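Local structure of dual function macrocyclase-peptidase POPB (Galerina marginata, 5N4B) at residues A313-I318 / I327-N332; Q335-T340 / I350-P355; F373-K378 / Y386-A391. The protein cleaves peptide bonds after prolyl residues and also macrocyclises the resulting peptide intermediate in the biosynthesis of the amanitin toxins. The protein carries 1 engineered substitution. One frame throughout, in Å; residues are numbered along the deposited sequence.

All three contacts are antiparallel strand pairings within the beta-propeller domain, away from the catalytic residues. Contacts 1 and 2 belong to one four-stranded sheet, order 315-321, 324-329, 337-342, 349-352, and their centres lie about 8 Å apart; contact 3 pairs the two middle strands of the next sheet along the chain, its centre about 12 Å from contact 2. Contact 3 is buried and chiefly aromatic and apolar; contacts 1 and 2 are partly buried, contact 1 being rich in polar side-chain bonds. Contact 2, on 349-352, one of the two outermost strands, alone has exposed contact residues and combines a surface salt bridge with a bulge whose Phe353 and Ile354 pack against Phe373, Tyr377 and Tyr388.

Contact 1: residues A313-I318 / I327-N332; sequences ADYNII and IKTNLN
Thr329 holds OG1 anti to its backbone N (chi1 -175°), and Asn330 places CG in the crowded position between its backbone N and carbonyl carbon (chi1 67°); these torsions aim both polar groups at Asp314. Thr329 OG1 donates to Asp314 O at 2.8 Å from above the carbonyl plane, while Asn330 N approaches the same oxygen within that plane at 3.3 Å, so two donors grip it. Thr329 OG1 accepts from Leu331 N at 3.0 Å, an ST turn that ties the strand end to the following loop. Asn330 OD1 receives Asp314 N at 2.8 Å in a nearly straight bond (171°). Tyr315, with CG beside its own N, runs alongside Thr329, whose OG1 sits over one ring face, 3.5 Å from CD2; Ile327 CG2 lies at the ring edge. Further along the strands, Asn316 and Lys328 exchange two backbone bonds of a hydrogen-bonded pair. Lys328, bent at chi3 and chi4, donates through NZ to a water that donates to Lys328 O and weakly to Asp314 OD1; Asp314 OD2 bonds Tyr336 OH. Strand 315-321 is outermost in its sheet; beyond 324-329, Ile327 reaches Ile339 of strand 337-342, while Leu288 of the preceding sheet touches Ile317 and Ile327.

Contact 2: residues Q335-T340 / I350-P355; sequences QYKVIT and IRDFIP
Lys337 starts from the crowded position, CG between backbone N and carbonyl carbon (chi1 64°), and then stays extended to its tip. The Lys337 and Asp352 side chains cross at about a right angle, and Lys337 NZ makes a salt bridge with Asp352 OD1 at 2.8 Å, on the syn lone pair. Asp352, its CG anti to the carbonyl carbon, swings the carboxylate back although its CB points away from the other strand. Ile339 also uses the crowded position for CG1, and the extended branch lays CD1 beside Ile350 CG2 at 3.9 Å, the two side chains pointing the same way. Val338 divides its methyls between two neighbours: CG1, anti to its backbone N, reaches the ring edge of Phe353 at CD2 (3.9 Å), whereas CG2 packs on Ile354 CB and CD1. This double partnership reflects a classic beta bulge, since Phe353 and Ile354 both face Val338. Both backbone N-H groups converge on Val338 O, Phe353 N at 2.8 Å and Ile354 N at 3.2 Å, the latter on a lone pair. Past the bulge, Thr340 and Arg351 exchange backbone bonds, and Thr340 CG2 comes near Phe353 CB. The contact therefore has two chemistries: an ion pair involving an exposed aspartate, which solvent probably weakens electrostatically, and a bulge that sets Phe353 and Ile354 both opposite Val338, with both of their N-H groups satisfied by Val338 O.

Contact 3: residues F373-K378 / Y386-A391; sequences FVAIYK and YLYSKA
Strands 373-378 and 386-388 run antiparallel at 147°, with four backbone hydrogen bonds closing the hydrogen-bonded pairs Phe373-Tyr388 and Ala375-Tyr386, the straightest from Phe373 N to Tyr388 O (172°). Between them, Val374 and Leu387 form the non-hydrogen-bonded pair and turn to the other face, where Val374 CG2 meets Leu387 CD1 obliquely at 4.1 Å. On the aromatic face, Phe373, Tyr377, Tyr386 and Tyr388 all place CG beside their own backbone N, anti to the carbonyl carbon. Tyr377 crosses both tyrosines of the partner strand at about a right angle. The edge of the Tyr377 ring meets both: Tyr377 CD2 lies 3.8 Å from Tyr386 CD1, and Tyr377 CE2 3.7 Å from Tyr388 OH. The small side chain of Ala375 fits beside Tyr388, CB to CE1 3.8 Å, so the tyrosine ring extends past it toward Tyr377. At the other end, Phe373 CB packs on Tyr388 CB at 4.1 Å, and Ser389 O lies in the plane of the Phe373 ring near CD2. The Tyr386 hydroxyl bonds Glu384, while the Phe373 ring meets Phe353, at the corner after strand 349-352 of the preceding blade, edge-to-face. Flanked by strands 361-368 and 394-398, this hairpin forms the middle of a four-stranded antiparallel sheet, the blade architecture of the beta-propeller of the prolyl oligopeptidase family.

Contact 1: residues A313-I318 / I327-N332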
loop_
_atom_site.group_PDB
_atom_site.type_symbol
_atom_site.label_atom_id
_atom_site.label_comp_id
_atom_site.label_asym_id
_atom_site.label_seq_id
_atom_site.Cartn_x
_atom_site.Cartn_y
_atom_site.Cartn_z
ATOM N N ALA A 313 -8.085 -20.263 -4.445
ATOM C CA ALA A 313 -6.959 -20.027 -3.564
ATOM C C ALA A 313 -5.965 -19.096 -4.249
ATOM O O ALA A 313 -6.043 -18.848 -5.460
ATOM C CB ALA A 313 -6.293 -21.364 -3.202
ATOM N N ASP A 314 -5.022 -18.605 -3.457
ATOM C CA ASP A 314 -3.923 -17.743 -3.895
ATOM C C ASP A 314 -2.756 -18.631 -4.309
ATOM O O ASP A 314 -2.388 -19.537 -3.557
ATOM C CB ASP A 314 -3.554 -16.907 -2.657
ATOM C CG ASP A 314 -2.452 -15.864 -2.860
ATOM O OD1 ASP A 314 -1.678 -15.948 -3.815
ATOM O OD2 ASP A 314 -2.338 -14.961 -1.980
ATOM N N TYR A 315 -2.238 -18.439 -5.517
ATOM C CA TYR A 315 -1.067 -19.164 -5.992
ATOM C C TYR A 315 -0.075 -18.160 -6.558
ATOM O O TYR A 315 -0.426 -17.377 -7.443
ATOM C CB TYR A 315 -1.446 -20.130 -7.101
ATOM C CG TYR A 315 -2.364 -21.271 -6.761
ATOM C CD1 TYR A 315 -3.751 -21.090 -6.800
ATOM C CD2 TYR A 315 -1.871 -22.531 -6.417
ATOM C CE1 TYR A 315 -4.607 -22.100 -6.531
ATOM C CE2 TYR A 315 -2.728 -23.533 -6.149
ATOM C CZ TYR A 315 -4.082 -23.337 -6.209
ATOM O OH TYR A 315 -4.908 -24.427 -5.990
ATOM N N ASN A 316 1.155 -18.191 -6.072
ATOM C CA ASN A 316 2.213 -17.329 -6.564
ATOM C C ASN A 316 3.482 -18.154 -6.765
ATOM O O ASN A 316 3.954 -18.794 -5.823
ATOM C CB ASN A 316 2.448 -16.163 -5.592
ATOM C CG ASN A 316 3.373 -15.088 -6.178
ATOM O OD1 ASN A 316 4.515 -15.012 -5.807
ATOM N ND2 ASN A 316 2.885 -14.342 -7.170
ATOM N N ILE A 317 4.064 -18.113 -7.951
ATOM C CA ILE A 317 5.241 -18.922 -8.228
ATOM C C ILE A 317 6.455 -18.435 -7.447
ATOM O O ILE A 317 6.752 -17.232 -7.403
ATOM C CB ILE A 317 5.603 -18.856 -9.721
ATOM C CG1 ILE A 317 4.455 -19.290 -10.616
ATOM C CG2 ILE A 317 6.875 -19.696 -10.002
ATOM C CD1 ILE A 317 3.954 -20.634 -10.340
ATOM N N ILE A 318 7.222 -19.360 -6.900
ATOM C CA ILE A 318 8.540 -19.084 -6.307
ATOM C C ILE A 318 9.638 -19.370 -7.321
ATOM O O ILE A 318 10.437 -18.491 -7.655
ATOM C CB ILE A 318 8.762 -19.941 -5.040
ATOM C CG1 ILE A 318 7.685 -19.649 -4.017
ATOM C CG2 ILE A 318 10.169 -19.696 -4.500
ATOM C CD1 ILE A 318 7.511 -20.726 -2.992
ATOM N N ILE A 327 5.505 -23.274 -5.394
ATOM C CA ILE A 327 4.441 -22.286 -5.377
ATOM C C ILE A 327 4.081 -21.977 -3.943
ATOM O O ILE A 327 3.819 -22.899 -3.147
ATOM C CB ILE A 327 3.204 -22.791 -6.129
ATOM C CG1 ILE A 327 3.600 -23.286 -7.534
ATOM C CG2 ILE A 327 2.158 -21.706 -6.222
ATOM C CD1 ILE A 327 2.424 -23.785 -8.423
ATOM N N LYS A 328 3.958 -20.684 -3.629
ATOM C CA LYS A 328 3.397 -20.270 -2.351
ATOM C C LYS A 328 1.890 -20.208 -2.512
ATOM O O LYS A 328 1.396 -19.604 -3.464
ATOM C CB LYS A 328 3.919 -18.897 -1.952
ATOM C CG LYS A 328 3.376 -18.421 -0.586
ATOM C CD LYS A 328 4.031 -17.147 -0.036
ATOM C CE LYS A 328 3.803 -15.901 -0.853
ATOM N NZ LYS A 328 2.396 -15.472 -0.854
ATOM N N THR A 329 1.155 -20.850 -1.628
ATOM C CA THR A 329 -0.292 -20.981 -1.790
ATOM C C THR A 329 -0.981 -21.014 -0.447
ATOM O O THR A 329 -0.395 -21.418 0.559
ATOM C CB THR A 329 -0.672 -22.227 -2.631
ATOM O OG1 THR A 329 -2.080 -22.268 -2.883
ATOM C CG2 THR A 329 -0.364 -23.483 -1.885
ATOM N N ASN A 330 -2.256 -20.621 -0.449
ATOM C CA ASN A 330 -3.140 -20.861 0.697
ATOM C C ASN A 330 -4.196 -21.944 0.434
ATOM O O ASN A 330 -5.159 -22.056 1.189
ATOM C CB ASN A 330 -3.752 -19.560 1.235
ATOM C CG ASN A 330 -4.686 -18.935 0.273
ATOM O OD1 ASN A 330 -4.986 -19.500 -0.770
ATOM N ND2 ASN A 330 -5.212 -17.759 0.626
ATOM N N LEU A 331 -3.997 -22.761 -0.622
ATOM C CA LEU A 331 -4.897 -23.892 -0.893
ATOM C C LEU A 331 -4.989 -24.804 0.313
ATOM O O LEU A 331 -3.985 -25.408 0.721
ATOM C CB LEU A 331 -4.369 -24.661 -2.108
ATOM C CG LEU A 331 -5.065 -25.979 -2.406
ATOM C CD1 LEU A 331 -6.458 -25.695 -2.747
ATOM C CD2 LEU A 331 -4.386 -26.682 -3.556
ATOM N N ASN A 332 -6.171 -24.881 0.891
ATOM C CA ASN A 332 -6.399 -25.721 2.068
ATOM C C ASN A 332 -5.439 -25.388 3.191
ATOM O O ASN A 332 -5.114 -26.226 4.027
ATOM C CB ASN A 332 -6.292 -27.209 1.739
ATOM C CG ASN A 332 -7.282 -27.639 0.733
ATOM O OD1 ASN A 332 -8.436 -27.256 0.811
ATOM N ND2 ASN A 332 -6.831 -28.419 -0.245
HETATM O O HOH W 1 0.636 -17.038 -2.604
#

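Contact 2: residues Q335-T340 / I350-P355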
loop_
_atom_site.group_PDB
_atom_site.type_symbol
_atom_site.label_atom_id
_atom_site.label_comp_id
_atom_site.label_asym_id
_atom_site.label_seq_id
_atom_site.Cartn_x
_atom_site.Cartn_y
_atom_site.Cartn_z
ATOM N N GLN A 335 -2.956 -20.150 6.499
ATOM C CA GLN A 335 -1.738 -19.460 6.898
ATOM C C GLN A 335 -0.632 -19.566 5.857
ATOM O O GLN A 335 0.492 -19.089 6.102
ATOM C CB GLN A 335 -1.242 -20.008 8.233
ATOM C CG GLN A 335 -2.175 -19.772 9.380
ATOM C CD GLN A 335 -2.023 -18.469 10.031
ATOM O OE1 GLN A 335 -1.635 -17.479 9.454
ATOM N NE2 GLN A 335 -2.358 -18.452 11.328
ATOM N N TYR A 336 -0.943 -20.133 4.693
ATOM C CA TYR A 336 -0.049 -20.314 3.555
ATOM C C TYR A 336 0.985 -21.415 3.786
ATOM O O TYR A 336 1.276 -21.814 4.915
ATOM C CB TYR A 336 0.573 -18.989 3.106
ATOM C CG TYR A 336 -0.351 -18.008 2.441
ATOM C CD1 TYR A 336 -1.239 -17.233 3.175
ATOM C CD2 TYR A 336 -0.345 -17.853 1.061
ATOM C CE1 TYR A 336 -2.076 -16.299 2.550
ATOM C CE2 TYR A 336 -1.189 -16.933 0.449
ATOM C CZ TYR A 336 -2.039 -16.174 1.209
ATOM O OH TYR A 336 -2.912 -15.227 0.648
ATOM N N LYS A 337 1.566 -21.869 2.680
ATOM C CA LYS A 337 2.517 -22.984 2.644
ATOM C C LYS A 337 3.190 -22.978 1.281
ATOM O O LYS A 337 2.821 -22.206 0.407
ATOM C CB LYS A 337 1.839 -24.334 2.900
ATOM C CG LYS A 337 0.837 -24.734 1.844
ATOM C CD LYS A 337 0.241 -26.088 2.092
ATOM C CE LYS A 337 -0.847 -26.428 1.102
ATOM N NZ LYS A 337 -1.325 -27.846 1.358
ATOM N N VAL A 338 4.192 -23.818 1.105
ATOM C CA VAL A 338 4.823 -24.015 -0.201
ATOM C C VAL A 338 4.474 -25.399 -0.686
ATOM O O VAL A 338 4.732 -26.388 0.030
ATOM C CB VAL A 338 6.352 -23.852 -0.176
ATOM C CG1 VAL A 338 6.932 -24.081 -1.570
ATOM C CG2 VAL A 338 6.771 -22.504 0.369
ATOM N N ILE A 339 3.946 -25.477 -1.902
ATOM C CA ILE A 339 3.696 -26.732 -2.573
ATOM C C ILE A 339 4.632 -26.857 -3.773
ATOM O O ILE A 339 5.224 -25.888 -4.262
ATOM C CB ILE A 339 2.222 -26.896 -3.025
ATOM C CG1 ILE A 339 1.874 -25.792 -4.027
ATOM C CG2 ILE A 339 1.273 -26.893 -1.844
ATOM C CD1 ILE A 339 0.529 -26.046 -4.729
ATOM N N THR A 340 4.762 -28.088 -4.266
ATOM C CA THR A 340 5.279 -28.338 -5.595
ATOM C C THR A 340 4.173 -28.919 -6.462
ATOM O O THR A 340 3.380 -29.745 -6.000
ATOM C CB THR A 340 6.484 -29.279 -5.564
ATOM O OG1 THR A 340 6.130 -30.555 -4.966
ATOM C CG2 THR A 340 7.669 -28.642 -4.821
ATOM N N ILE A 350 0.746 -32.917 -6.839
ATOM C CA ILE A 350 0.793 -31.781 -5.892
ATOM C C ILE A 350 1.180 -32.292 -4.505
ATOM O O ILE A 350 0.603 -33.276 -4.021
ATOM C CB ILE A 350 -0.536 -31.012 -5.868
ATOM C CG1 ILE A 350 -0.908 -30.596 -7.324
ATOM C CG2 ILE A 350 -0.452 -29.817 -4.938
ATOM C CD1 ILE A 350 -2.182 -29.734 -7.427
ATOM N N ARG A 351 2.219 -31.692 -3.908
ATOM C CA ARG A 351 2.800 -32.105 -2.639
ATOM C C ARG A 351 3.192 -30.879 -1.828
ATOM O O ARG A 351 3.545 -29.849 -2.398
ATOM C CB ARG A 351 4.054 -32.952 -2.915
ATOM C CG ARG A 351 3.742 -34.330 -3.405
ATOM C CD ARG A 351 4.999 -35.043 -3.884
ATOM N NE ARG A 351 4.735 -36.453 -4.125
ATOM C CZ ARG A 351 5.595 -37.275 -4.690
ATOM N NH1 ARG A 351 6.795 -36.853 -5.094
ATOM N NH2 ARG A 351 5.245 -38.559 -4.767
ATOM N N ASP A 352 3.163 -30.997 -0.523
ATOM C CA ASP A 352 3.660 -29.958 0.374
ATOM C C ASP A 352 5.166 -30.045 0.440
ATOM O O ASP A 352 5.723 -31.113 0.728
ATOM C CB ASP A 352 3.113 -30.099 1.794
ATOM C CG ASP A 352 1.624 -29.802 1.909
ATOM O OD1 ASP A 352 0.976 -29.324 0.938
ATOM O OD2 ASP A 352 1.100 -30.038 3.005
ATOM N N PHE A 353 5.854 -28.929 0.208
ATOM C CA PHE A 353 7.298 -28.830 0.368
ATOM C C PHE A 353 7.670 -28.244 1.718
ATOM O O PHE A 353 8.518 -28.801 2.432
ATOM C CB PHE A 353 7.897 -28.007 -0.775
ATOM C CG PHE A 353 9.377 -27.727 -0.649
ATOM C CD1 PHE A 353 10.292 -28.768 -0.725
ATOM C CD2 PHE A 353 9.868 -26.448 -0.507
ATOM C CE1 PHE A 353 11.667 -28.535 -0.643
ATOM C CE2 PHE A 353 11.216 -26.205 -0.408
ATOM C CZ PHE A 353 12.123 -27.221 -0.472
ATOM N N ILE A 354 7.048 -27.106 2.066
ATOM C CA ILE A 354 7.158 -26.511 3.401
ATOM C C ILE A 354 5.728 -26.499 3.911
ATOM O O ILE A 354 4.910 -25.761 3.355
ATOM C CB ILE A 354 7.806 -25.123 3.391
ATOM C CG1 ILE A 354 9.253 -25.247 2.966
ATOM C CG2 ILE A 354 7.677 -24.505 4.804
ATOM C CD1 ILE A 354 9.899 -23.897 2.689
ATOM N N PRO A 355 5.375 -27.276 4.918
ATOM C CA PRO A 355 3.973 -27.373 5.341
ATOM C C PRO A 355 3.490 -26.088 5.976
ATOM O O PRO A 355 4.266 -25.294 6.484
ATOM C CB PRO A 355 3.993 -28.527 6.362
ATOM C CG PRO A 355 5.380 -28.651 6.795
ATOM C CD PRO A 355 6.254 -28.208 5.640
#

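Contact 3: residues F373-K378 / Y386-A391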
loop_
_atom_site.group_PDB
_atom_site.type_symbol
_atom_site.label_atom_id
_atom_site.label_comp_id
_atom_site.label_asym_id
_atom_site.label_seq_id
_atom_site.Cartn_x
_atom_site.Cartn_y
_atom_site.Cartn_z
ATOM N N PHE A 373 16.108 -21.692 -0.055
ATOM C CA PHE A 373 14.908 -20.876 0.062
ATOM C C PHE A 373 15.015 -20.016 1.302
ATOM O O PHE A 373 15.433 -20.486 2.352
ATOM C CB PHE A 373 13.641 -21.721 0.104
ATOM C CG PHE A 373 13.433 -22.536 -1.125
ATOM C CD1 PHE A 373 12.747 -21.995 -2.192
ATOM C CD2 PHE A 373 13.965 -23.790 -1.233
ATOM C CE1 PHE A 373 12.557 -22.714 -3.351
ATOM C CE2 PHE A 373 13.757 -24.517 -2.398
ATOM C CZ PHE A 373 13.074 -24.002 -3.440
ATOM N N VAL A 374 14.636 -18.747 1.182
ATOM C CA VAL A 374 14.559 -17.810 2.304
ATOM C C VAL A 374 13.078 -17.545 2.522
ATOM O O VAL A 374 12.356 -17.255 1.568
ATOM C CB VAL A 374 15.343 -16.520 2.032
ATOM C CG1 VAL A 374 15.394 -15.634 3.263
ATOM C CG2 VAL A 374 16.769 -16.824 1.527
ATOM N N ALA A 375 12.614 -17.701 3.774
ATOM C CA ALA A 375 11.201 -17.596 4.111
ATOM C C ALA A 375 11.026 -16.569 5.204
ATOM O O ALA A 375 11.804 -16.521 6.154
ATOM C CB ALA A 375 10.682 -18.933 4.645
ATOM N N ILE A 376 9.971 -15.766 5.083
ATOM C CA ILE A 376 9.549 -14.856 6.147
ATOM C C ILE A 376 8.218 -15.360 6.649
ATOM O O ILE A 376 7.266 -15.525 5.864
ATOM C CB ILE A 376 9.461 -13.406 5.677
ATOM C CG1 ILE A 376 10.867 -12.912 5.370
ATOM C CG2 ILE A 376 8.798 -12.526 6.776
ATOM C CD1 ILE A 376 10.860 -11.593 4.694
ATOM N N TYR A 377 8.170 -15.635 7.951
ATOM C CA TYR A 377 6.957 -15.969 8.677
ATOM C C TYR A 377 6.542 -14.780 9.510
ATOM O O TYR A 377 7.382 -14.110 10.147
ATOM C CB TYR A 377 7.181 -17.149 9.599
ATOM C CG TYR A 377 7.144 -18.464 8.900
ATOM C CD1 TYR A 377 5.937 -19.077 8.685
ATOM C CD2 TYR A 377 8.294 -19.083 8.461
ATOM C CE1 TYR A 377 5.848 -20.306 8.015
ATOM C CE2 TYR A 377 8.226 -20.315 7.837
ATOM C CZ TYR A 377 6.999 -20.889 7.604
ATOM O OH TYR A 377 7.023 -22.090 6.920
ATOM N N LYS A 378 5.267 -14.500 9.501
ATOM C CA LYS A 378 4.691 -13.446 10.321
ATOM C C LYS A 378 3.991 -14.130 11.490
ATOM O O LYS A 378 2.955 -14.757 11.294
ATOM C CB LYS A 378 3.744 -12.576 9.508
ATOM C CG LYS A 378 3.301 -11.315 10.229
ATOM C CD LYS A 378 2.287 -10.523 9.465
ATOM C CE LYS A 378 2.820 -10.060 8.094
ATOM N NZ LYS A 378 4.027 -9.218 8.171
ATOM N N TYR A 386 13.945 -17.183 7.959
ATOM C CA TYR A 386 14.574 -18.509 8.009
ATOM C C TYR A 386 15.205 -18.847 6.669
ATOM O O TYR A 386 14.664 -18.524 5.619
ATOM C CB TYR A 386 13.564 -19.618 8.386
ATOM C CG TYR A 386 12.959 -19.415 9.748
ATOM C CD1 TYR A 386 11.823 -18.648 9.902
ATOM C CD2 TYR A 386 13.552 -19.910 10.870
ATOM C CE1 TYR A 386 11.283 -18.436 11.156
ATOM C CE2 TYR A 386 13.011 -19.742 12.104
ATOM C CZ TYR A 386 11.889 -18.983 12.255
ATOM O OH TYR A 386 11.400 -18.761 13.532
ATOM N N LEU A 387 16.301 -19.609 6.727
ATOM C CA LEU A 387 16.954 -20.202 5.572
ATOM C C LEU A 387 16.613 -21.685 5.544
ATOM O O LEU A 387 16.727 -22.359 6.575
ATOM C CB LEU A 387 18.465 -19.986 5.671
ATOM C CG LEU A 387 19.253 -20.552 4.516
ATOM C CD1 LEU A 387 18.962 -19.812 3.211
ATOM C CD2 LEU A 387 20.749 -20.436 4.866
ATOM N N TYR A 388 16.210 -22.166 4.395
ATOM C CA TYR A 388 15.883 -23.571 4.129
ATOM C C TYR A 388 16.780 -24.141 3.041
ATOM O O TYR A 388 17.157 -23.449 2.089
ATOM C CB TYR A 388 14.457 -23.709 3.612
ATOM C CG TYR A 388 13.390 -23.564 4.665
ATOM C CD1 TYR A 388 13.006 -22.314 5.144
ATOM C CD2 TYR A 388 12.769 -24.673 5.189
ATOM C CE1 TYR A 388 12.066 -22.198 6.135
ATOM C CE2 TYR A 388 11.778 -24.550 6.184
ATOM C CZ TYR A 388 11.443 -23.302 6.618
ATOM O OH TYR A 388 10.479 -23.206 7.608
ATOM N N SER A 389 17.105 -25.413 3.170
ATOM C CA SER A 389 17.846 -26.117 2.146
ATOM C C SER A 389 16.956 -26.586 1.019
ATOM O O SER A 389 15.731 -26.528 1.077
ATOM C CB SER A 389 18.517 -27.346 2.773
ATOM O OG SER A 389 17.540 -28.376 3.045
ATOM N N LYS A 390 17.603 -27.132 -0.017
ATOM C CA LYS A 390 16.894 -27.700 -1.148
ATOM C C LYS A 390 16.009 -28.868 -0.728
ATOM O O LYS A 390 15.042 -29.162 -1.421
ATOM C CB LYS A 390 17.925 -28.165 -2.196
ATOM C CG LYS A 390 18.806 -29.346 -1.780
ATOM C CD LYS A 390 19.746 -29.806 -2.908
ATOM C CE LYS A 390 20.468 -31.077 -2.525
ATOM N NZ LYS A 390 21.507 -31.370 -3.532
ATOM N N ALA A 391 16.346 -29.548 0.378
ATOM C CA ALA A 391 15.547 -30.646 0.892
ATOM C C ALA A 391 14.450 -30.176 1.829
ATOM O O ALA A 391 13.809 -31.010 2.474
ATOM C CB ALA A 391 16.438 -31.668 1.582
#